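Local structure of tryparedoxin (Leishmania major, 3S9F) at residues S22-A25 with K26-E30. The protein probably acts as a thioredoxin-fold disulfide reductase, passing electrons to a peroxidase in the parasite's detoxification pathway. Sequence-based numbering, arbitrary orientation.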
ATOM      1  N   SER A  22     -12.086  -3.441   0.145  1.00 35.95           N
ATOM      2  CA  SER A  22     -11.278  -2.427   0.872  1.00 33.91           C
ATOM      3  C   SER A  22     -10.338  -3.089   1.867  1.00 31.42           C
ATOM      4  O   SER A  22      -9.272  -2.553   2.152  1.00 29.15           O
ATOM      5  CB  SER A  22     -12.197  -1.433   1.602  1.00 37.21           C
ATOM      6  OG  SER A  22     -12.903  -2.078   2.654  1.00 39.23           O
ATOM      7  N   GLY A  23     -10.738  -4.245   2.401  1.00 31.93           N
ATOM      8  CA  GLY A  23      -9.980  -4.913   3.463  1.00 30.79           C
ATOM      9  C   GLY A  23      -8.569  -5.295   3.047  1.00 28.12           C
ATOM     10  O   GLY A  23      -7.617  -5.017   3.781  1.00 27.03           O
ATOM     11  N   VAL A  24      -8.453  -5.945   1.886  1.00 28.21           N
ATOM     12  CA  VAL A  24      -7.157  -6.284   1.277  1.00 27.30           C
ATOM     13  C   VAL A  24      -6.344  -5.013   1.056  1.00 24.89           C
ATOM     14  O   VAL A  24      -5.153  -4.972   1.373  1.00 22.58           O
ATOM     15  CB  VAL A  24      -7.290  -6.982  -0.114  1.00 29.56           C
ATOM     16  CG1 VAL A  24      -5.889  -7.195  -0.766  1.00 30.70           C
ATOM     17  CG2 VAL A  24      -7.992  -8.311  -0.015  1.00 33.61           C
ATOM     18  N   ALA A  25      -6.978  -3.982   0.496  1.00 24.53           N
ATOM     19  CA  ALA A  25      -6.258  -2.720   0.277  1.00 23.17           C
ATOM     20  C   ALA A  25      -5.735  -2.159   1.591  1.00 22.23           C
ATOM     21  O   ALA A  25      -4.603  -1.673   1.657  1.00 20.89           O
ATOM     22  CB  ALA A  25      -7.147  -1.691  -0.422  1.00 25.40           C
ATOM     23  N   LYS A  26      -6.558  -2.212   2.640  1.00 22.41           N
ATOM     24  CA  LYS A  26      -6.104  -1.762   3.953  1.00 23.13           C
ATOM     25  C   LYS A  26      -4.854  -2.504   4.444  1.00 21.72           C
ATOM     26  O   LYS A  26      -3.906  -1.875   4.927  1.00 20.84           O
ATOM     27  CB  LYS A  26      -7.237  -1.845   4.986  1.00 27.14           C
ATOM     28  CG  LYS A  26      -6.830  -1.438   6.406  1.00 30.58           C
ATOM     29  CD  LYS A  26      -7.895  -1.794   7.483  1.00 39.81           C
ATOM     30  CE  LYS A  26      -8.068  -3.305   7.659  1.00 40.71           C
ATOM     31  NZ  LYS A  26      -6.739  -3.979   7.655  1.00 42.70           N
ATOM     32  N   HIS A  27      -4.841  -3.839   4.328  1.00 21.07           N
ATOM     33  CA  HIS A  27      -3.661  -4.605   4.743  1.00 20.79           C
ATOM     34  C   HIS A  27      -2.398  -4.264   3.921  1.00 18.95           C
ATOM     35  O   HIS A  27      -1.286  -4.195   4.464  1.00 19.22           O
ATOM     36  CB  HIS A  27      -3.944  -6.118   4.685  1.00 21.15           C
ATOM     37  CG  HIS A  27      -4.919  -6.591   5.707  1.00 25.51           C
ATOM     38  ND1 HIS A  27      -4.819  -6.263   7.041  1.00 27.47           N
ATOM     39  CD2 HIS A  27      -6.000  -7.400   5.597  1.00 28.44           C
ATOM     40  CE1 HIS A  27      -5.808  -6.838   7.709  1.00 32.15           C
ATOM     41  NE2 HIS A  27      -6.534  -7.537   6.854  1.00 31.69           N
ATOM     42  N   LEU A  28      -2.567  -4.048   2.615  1.00 18.36           N
ATOM     43  CA  LEU A  28      -1.440  -3.678   1.769  1.00 17.51           C
ATOM     44  C   LEU A  28      -0.957  -2.273   2.150  1.00 17.49           C
ATOM     45  O   LEU A  28       0.243  -2.058   2.265  1.00 18.50           O
ATOM     46  CB  LEU A  28      -1.824  -3.747   0.289  1.00 18.06           C
ATOM     47  CG  LEU A  28      -2.065  -5.176  -0.212  1.00 20.39           C
ATOM     48  CD1 LEU A  28      -2.643  -5.142  -1.619  1.00 21.75           C
ATOM     49  CD2 LEU A  28      -0.786  -5.970  -0.169  1.00 20.33           C
ATOM     50  N   GLY A  29      -1.894  -1.355   2.381  1.00 17.78           N
ATOM     51  CA  GLY A  29      -1.543  -0.010   2.821  1.00 18.36           C
ATOM     52  C   GLY A  29      -0.790  -0.033   4.158  1.00 20.13           C
ATOM     53  O   GLY A  29       0.216   0.659   4.322  1.00 21.64           O
ATOM     54  N   GLU A  30      -1.281  -0.823   5.109  1.00 20.08           N
ATOM     55  CA  GLU A  30      -0.647  -0.921   6.440  1.00 23.05           C
ATOM     56  C   GLU A  30       0.717  -1.594   6.377  1.00 22.84           C
ATOM     57  O   GLU A  30       1.556  -1.391   7.271  1.00 25.52           O
ATOM     58  CB  GLU A  30      -1.539  -1.662   7.425  1.00 25.43           C
ATOM     59  CG  GLU A  30      -2.808  -0.906   7.834  1.00 29.84           C
ATOM     60  CD  GLU A  30      -3.605  -1.603   8.939  1.00 38.21           C
ATOM     61  OE1 GLU A  30      -3.058  -2.488   9.631  1.00 41.45           O
ATOM     62  OE2 GLU A  30      -4.792  -1.246   9.128  1.00 42.74           O
TER
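From S22 to A25, each backbone carbonyl is taken up by the N-H four residues further on, and these bonds link S22-A25 to K26-E30 along helix 23-30. K26 N donates to S22 O at 2.8 Å, and G29 N to A25 O at the same length; between them, H27 N reaches G23 O at 3.1 Å and L28 N reaches V24 O. On one flank the i to i+4 spacing brings V24 alongside L28, and V24 CG1 meets L28 CD1 at 3.9 Å. V24 CG1 reaches this neighbour because it lies anti to the backbone N (chi1 175°), swung beside its own carbonyl carbon. On another flank the H27 ring comes back along the helix toward G23, its CD2 3.4 Å from G23 O in an oblique approach. In K26 the turn at chi3 (66°) sets CE over the outer part of one face of this ring, and the further turn at chi4 leaves NZ 3.0 Å from H27 ND1. A long salt bridge, 3.7 Å from K26 NZ to E30 OE2, spans the next turn. The other ring nitrogen, H27 NE2, is hydrogen-bonded to G140 O of the second subunit. H27 belongs to an observed magnesium site, and here its side chain lies about 4 Å from a magnesium ion. Helix 23-30 opens the modelled chain and leads into strand 34-36 of the mixed sheet; it lies at the periphery of the thioredoxin fold, where V24 packs on L46 and L28 on M43, both of the second subunit.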